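Lipopolysaccharide core heptose(I) kinase WaaP (Pseudomonas aeruginosa, PDB 6DFL) phosphorylates the first heptose of the lipopolysaccharide core at the expense of ATP, and also acts as a protein-tyrosine kinase that autophosphorylates. Local coordinates at residues 169-174 with 182-187; 137-142 with 175-180. One frame throughout, in Å; residues are numbered along the deposited sequence.

Contact 1 (169-174 with 182-187)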
loop_
_atom_site.group_PDB
_atom_site.type_symbol
_atom_site.label_atom_id
_atom_site.label_comp_id
_atom_site.label_asym_id
_atom_site.label_seq_id
_atom_site.Cartn_x
_atom_site.Cartn_y
_atom_site.Cartn_z
ATOM N N PHE A 169 6.285 2.778 -0.470
ATOM C CA PHE A 169 5.244 3.601 -1.074
ATOM C C PHE A 169 5.576 5.057 -0.790
ATOM O O PHE A 169 5.735 5.440 0.374
ATOM C CB PHE A 169 3.863 3.229 -0.530
ATOM C CG PHE A 169 3.409 1.885 -0.967
ATOM C CD1 PHE A 169 2.601 1.746 -2.102
ATOM C CD2 PHE A 169 3.798 0.751 -0.278
ATOM C CE1 PHE A 169 2.206 0.518 -2.527
ATOM C CE2 PHE A 169 3.398 -0.502 -0.709
ATOM C CZ PHE A 169 2.597 -0.608 -1.837
ATOM N N LEU A 170 5.693 5.856 -1.846
ATOM C CA LEU A 170 6.063 7.254 -1.720
ATOM C C LEU A 170 4.813 8.122 -1.764
ATOM O O LEU A 170 4.005 8.033 -2.701
ATOM C CB LEU A 170 7.045 7.641 -2.819
ATOM C CG LEU A 170 8.402 6.928 -2.672
ATOM C CD1 LEU A 170 9.489 7.641 -3.447
ATOM C CD2 LEU A 170 8.793 6.757 -1.201
ATOM N N LEU A 171 4.637 8.929 -0.729
ATOM C CA LEU A 171 3.656 9.999 -0.756
ATOM C C LEU A 171 4.302 11.232 -1.374
ATOM O O LEU A 171 5.435 11.594 -1.026
ATOM C CB LEU A 171 3.164 10.287 0.657
ATOM C CG LEU A 171 2.321 11.535 0.808
ATOM C CD1 LEU A 171 0.906 11.334 0.230
ATOM C CD2 LEU A 171 2.260 11.868 2.271
ATOM N N HIS A 172 3.602 11.871 -2.304
ATOM C CA HIS A 172 4.195 12.963 -3.064
ATOM C C HIS A 172 3.961 14.289 -2.353
ATOM O O HIS A 172 2.816 14.668 -2.104
ATOM C CB HIS A 172 3.639 12.993 -4.480
ATOM C CG HIS A 172 4.281 11.990 -5.382
ATOM N ND1 HIS A 172 5.451 12.247 -6.061
ATOM C CD2 HIS A 172 3.941 10.714 -5.685
ATOM C CE1 HIS A 172 5.794 11.182 -6.761
ATOM N NE2 HIS A 172 4.892 10.240 -6.555
ATOM N N THR A 173 5.054 14.993 -2.037
ATOM C CA THR A 173 5.008 16.228 -1.263
ATOM C C THR A 173 5.255 17.479 -2.104
ATOM O O THR A 173 5.522 18.548 -1.545
ATOM C CB THR A 173 6.024 16.183 -0.123
ATOM O OG1 THR A 173 7.321 15.909 -0.661
ATOM C CG2 THR A 173 5.645 15.108 0.878
ATOM N N ASP A 174 5.188 17.376 -3.433
ATOM C CA ASP A 174 5.274 18.571 -4.265
ATOM C C ASP A 174 4.054 19.474 -4.124
ATOM O O ASP A 174 4.078 20.606 -4.616
ATOM C CB ASP A 174 5.467 18.182 -5.732
ATOM C CG ASP A 174 4.569 17.019 -6.157
ATOM O OD1 ASP A 174 3.318 17.131 -6.057
ATOM O OD2 ASP A 174 5.127 15.987 -6.603
ATOM N N PHE A 182 -3.972 13.617 -2.982
ATOM C CA PHE A 182 -2.636 13.086 -2.721
ATOM C C PHE A 182 -2.368 11.962 -3.712
ATOM O O PHE A 182 -3.295 11.267 -4.136
ATOM C CB PHE A 182 -2.493 12.561 -1.289
ATOM C CG PHE A 182 -3.343 11.359 -0.990
ATOM C CD1 PHE A 182 -4.626 11.508 -0.483
ATOM C CD2 PHE A 182 -2.858 10.078 -1.199
ATOM C CE1 PHE A 182 -5.421 10.402 -0.194
ATOM C CE2 PHE A 182 -3.651 8.957 -0.916
ATOM C CZ PHE A 182 -4.939 9.125 -0.411
ATOM N N ARG A 183 -1.097 11.778 -4.074
ATOM C CA ARG A 183 -0.740 10.677 -4.957
ATOM C C ARG A 183 0.415 9.868 -4.380
ATOM O O ARG A 183 1.346 10.417 -3.778
ATOM C CB ARG A 183 -0.385 11.168 -6.361
ATOM C CG ARG A 183 0.741 12.148 -6.425
ATOM C CD ARG A 183 0.892 12.673 -7.835
ATOM N NE ARG A 183 2.044 13.556 -7.942
ATOM C CZ ARG A 183 3.181 13.236 -8.547
ATOM N NH1 ARG A 183 3.327 12.042 -9.114
ATOM N NH2 ARG A 183 4.176 14.113 -8.584
ATOM N N LEU A 184 0.328 8.556 -4.561
ATOM C CA LEU A 184 1.332 7.607 -4.135
ATOM C C LEU A 184 2.112 7.106 -5.343
ATOM O O LEU A 184 1.655 7.205 -6.483
ATOM C CB LEU A 184 0.692 6.438 -3.385
ATOM C CG LEU A 184 -0.018 6.824 -2.088
ATOM C CD1 LEU A 184 -0.517 5.604 -1.353
ATOM C CD2 LEU A 184 0.888 7.656 -1.182
ATOM N N SER A 185 3.334 6.628 -5.085
ATOM C CA SER A 185 4.083 5.818 -6.032
ATOM C C SER A 185 4.672 4.637 -5.282
ATOM O O SER A 185 5.167 4.790 -4.156
ATOM C CB SER A 185 5.199 6.606 -6.705
ATOM O OG SER A 185 4.688 7.740 -7.360
ATOM N N VAL A 186 4.599 3.467 -5.883
ATOM C CA VAL A 186 5.283 2.304 -5.336
ATOM C C VAL A 186 6.698 2.271 -5.903
ATOM O O VAL A 186 6.914 2.543 -7.091
ATOM C CB VAL A 186 4.518 1.008 -5.657
ATOM C CG1 VAL A 186 4.288 0.868 -7.175
ATOM C CG2 VAL A 186 5.268 -0.216 -5.084
ATOM N N ILE A 187 7.671 1.962 -5.051
ATOM C CA ILE A 187 9.049 1.900 -5.520
ATOM C C ILE A 187 9.638 0.571 -5.105
ATOM O O ILE A 187 8.913 -0.321 -4.650
ATOM C CB ILE A 187 9.890 3.061 -4.969
ATOM C CG1 ILE A 187 9.965 2.949 -3.442
ATOM C CG2 ILE A 187 9.308 4.397 -5.404
ATOM C CD1 ILE A 187 11.099 3.723 -2.803
#

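Contact 2 (137-142 with 175-180)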
loop_
_atom_site.group_PDB
_atom_site.type_symbol
_atom_site.label_atom_id
_atom_site.label_comp_id
_atom_site.label_asym_id
_atom_site.label_seq_id
_atom_site.Cartn_x
_atom_site.Cartn_y
_atom_site.Cartn_z
ATOM N N PRO A 137 -8.569 11.492 10.671
ATOM C CA PRO A 137 -9.099 10.174 10.287
ATOM C C PRO A 137 -9.294 10.016 8.791
ATOM O O PRO A 137 -8.906 8.986 8.231
ATOM C CB PRO A 137 -10.426 10.101 11.051
ATOM C CG PRO A 137 -10.228 11.000 12.226
ATOM C CD PRO A 137 -9.380 12.132 11.719
ATOM N N ARG A 138 -9.856 11.017 8.118
ATOM C CA ARG A 138 -10.140 10.845 6.697
ATOM C C ARG A 138 -8.852 10.725 5.888
ATOM O O ARG A 138 -8.761 9.888 4.983
ATOM C CB ARG A 138 -11.013 11.989 6.182
ATOM C CG ARG A 138 -12.284 11.495 5.496
ATOM C CD ARG A 138 -13.228 12.626 5.080
ATOM N NE ARG A 138 -12.763 13.311 3.879
ATOM C CZ ARG A 138 -12.200 14.515 3.877
ATOM N NH1 ARG A 138 -11.801 15.062 2.734
ATOM N NH2 ARG A 138 -12.043 15.174 5.021
ATOM N N LEU A 139 -7.840 11.538 6.207
ATOM C CA LEU A 139 -6.540 11.360 5.568
ATOM C C LEU A 139 -6.017 9.946 5.780
ATOM O O LEU A 139 -5.543 9.295 4.840
ATOM C CB LEU A 139 -5.529 12.364 6.107
ATOM C CG LEU A 139 -4.185 12.166 5.410
ATOM C CD1 LEU A 139 -4.371 12.290 3.903
ATOM C CD2 LEU A 139 -3.173 13.172 5.904
ATOM N N LYS A 140 -6.111 9.453 7.009
ATOM C CA LYS A 140 -5.635 8.114 7.314
ATOM C C LYS A 140 -6.314 7.088 6.420
ATOM O O LYS A 140 -5.656 6.356 5.673
ATOM C CB LYS A 140 -5.884 7.814 8.788
ATOM C CG LYS A 140 -5.388 6.474 9.247
ATOM C CD LYS A 140 -5.808 6.269 10.675
ATOM C CE LYS A 140 -5.316 4.953 11.198
ATOM N NZ LYS A 140 -6.031 4.664 12.470
ATOM N N ARG A 141 -7.647 7.053 6.447
ATOM C CA ARG A 141 -8.375 6.037 5.693
ATOM C C ARG A 141 -8.137 6.171 4.188
ATOM O O ARG A 141 -8.000 5.167 3.481
ATOM C CB ARG A 141 -9.857 6.112 6.045
ATOM C CG ARG A 141 -10.143 5.744 7.507
ATOM C CD ARG A 141 -11.652 5.722 7.770
ATOM N NE ARG A 141 -12.173 7.007 8.227
ATOM C CZ ARG A 141 -12.465 7.281 9.495
ATOM N NH1 ARG A 141 -12.283 6.367 10.444
ATOM N NH2 ARG A 141 -12.947 8.473 9.809
ATOM N N ALA A 142 -8.025 7.396 3.686
ATOM C CA ALA A 142 -7.709 7.565 2.273
ATOM C C ALA A 142 -6.360 6.944 1.915
ATOM O O ALA A 142 -6.220 6.353 0.836
ATOM C CB ALA A 142 -7.729 9.045 1.911
ATOM N N LYS A 175 2.997 19.008 -3.474
ATOM C CA LYS A 175 1.794 19.767 -3.212
ATOM C C LYS A 175 1.362 19.475 -1.787
ATOM O O LYS A 175 1.775 18.451 -1.215
ATOM C CB LYS A 175 0.662 19.408 -4.191
ATOM C CG LYS A 175 0.731 20.126 -5.533
ATOM C CD LYS A 175 0.184 19.264 -6.666
ATOM C CE LYS A 175 -1.231 18.740 -6.379
ATOM N NZ LYS A 175 -2.299 19.779 -6.482
ATOM N N PRO A 176 0.562 20.330 -1.174
ATOM C CA PRO A 176 0.028 19.997 0.149
ATOM C C PRO A 176 -0.853 18.759 0.068
ATOM O O PRO A 176 -1.594 18.558 -0.898
ATOM C CB PRO A 176 -0.771 21.239 0.550
ATOM C CG PRO A 176 -1.029 21.952 -0.722
ATOM C CD PRO A 176 0.136 21.672 -1.613
ATOM N N VAL A 177 -0.748 17.924 1.091
ATOM C CA VAL A 177 -1.416 16.634 1.132
ATOM C C VAL A 177 -2.690 16.764 1.958
ATOM O O VAL A 177 -2.652 17.256 3.091
ATOM C CB VAL A 177 -0.479 15.562 1.711
ATOM C CG1 VAL A 177 -1.228 14.272 1.950
ATOM C CG2 VAL A 177 0.693 15.335 0.773
ATOM N N SER A 178 -3.817 16.324 1.390
ATOM C CA SER A 178 -5.086 16.247 2.102
ATOM C C SER A 178 -5.765 14.932 1.753
ATOM O O SER A 178 -5.318 14.200 0.867
ATOM C CB SER A 178 -6.018 17.396 1.736
ATOM O OG SER A 178 -6.887 16.981 0.690
ATOM N N ALA A 179 -6.887 14.653 2.429
ATOM C CA ALA A 179 -7.605 13.408 2.168
ATOM C C ALA A 179 -8.210 13.385 0.771
ATOM O O ALA A 179 -8.527 12.307 0.245
ATOM C CB ALA A 179 -8.696 13.194 3.215
ATOM N N ASP A 180 -8.390 14.549 0.157
ATOM C CA ASP A 180 -9.050 14.606 -1.136
ATOM C C ASP A 180 -8.064 14.680 -2.275
ATOM O O ASP A 180 -8.442 14.438 -3.426
ATOM C CB ASP A 180 -10.002 15.802 -1.196
ATOM C CG ASP A 180 -11.105 15.696 -0.178
ATOM O OD1 ASP A 180 -11.714 14.607 -0.097
ATOM O OD2 ASP A 180 -11.337 16.673 0.565
#

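Contact 1 (169-174 with 182-187)
Ser185 OG is the best-held polar side-chain atom between 169-174 and 182-187: one short bond grips it, shared with NE2 of His172 at 2.6 Å, while Leu184 O offers a second, weak and unsettled partner. The bond is nearly straight, 167°, with Ser185 OG in the imidazole plane at its edge, and either atom could be the donor. The guanidinium of Arg183 fixes the ring a second way, lying flat over one face, its centre 3.6 Å from that of the ring and the planes 11° apart. Arg183 reaches there with its CG in the crowded position between the backbone N and the carbonyl carbon (chi1 58°), the chain then running extended to NE. Its NH2 meets the syn lone pair of Asp174 OD2 at 2.9 Å, a salt bridge with the flat groups nearly coplanar. Beneath these side chains runs an antiparallel beta hairpin, whose hydrogen-bonded pair is Leu170 and Ser185. Their side chains point to one face of the sheet; Phe169, Leu171, Leu184 and Val186 share the opposite one, on which helix 123-127 packs. As in the C-terminal lobe of protein kinases, the hairpin follows the probable catalytic Asp163, whose side chain is about 9 Å from that of Val186. The stacked guanidinium would probably disfavour a second proton on His172, while Asp174 would offset the arginine's charge.

Contact 2 (137-142 with 175-180)
Arg138 and Ala179 meet face to tip: the methyl CB of Ala179 sits over one face of the guanidinium, 3.6 Å above its plane and displaced toward the rim. The arginine chain bends at chi3 (77°), which folds the charged end back over that methyl. At the edge of the same flat group, near its plane, comes the carboxylate of Asp180, turned 35° against it. Both oxygens address a single nitrogen: Arg138 NH1 is 2.7 Å from Asp180 OD2 in a salt bridge, and makes a weak hydrogen bond of 2.9 Å to Asp180 OD1. One guanidinium thus meets a methyl on its face and an anion at its edge. Ala179 also presses its CB against the helix backbone, 3.5 Å from Leu139 N, with the CB of Ala142 one turn further on touching Ala179 O at 3.7 Å. Leu139, its CG anti to the backbone N, sends CD1 alongside the backbone of Ser178, 3.7 Å from Ser178 C. The loop is shaped at this point by an ST turn, Ser178 OG accepting from Asp180 N at 2.9 Å. Phe182 continues the packing, touching both Ala142 and Val177. The first turns of helix 137-156 are thereby joined to the connection between strands 169-172 and 184-186, while Arg141, on the same helix, packs against helix 221-232.

How the contacts relate
The two contacts lie on the same side of the molecule, with centres about 12 Å apart, and their segments alternate along the chain: 137-142 first, then 169-174, 175-180 and 182-187. Contact 1 pairs the two strands of a hairpin, and contact 2 takes the loop between those strands and lays it on helix 137-156. They touch directly where Val177 CG2 lies 3.6 Å from His172 O. Strand 120-122 completes the small three-stranded sheet on the side of 169-172. The pair illustrates how, in this protein-kinase-like fold, a buried hairpin near the probable catalytic Asp163 is continued outward, through its connecting loop, to the first turns of helix 137-156 at the surface.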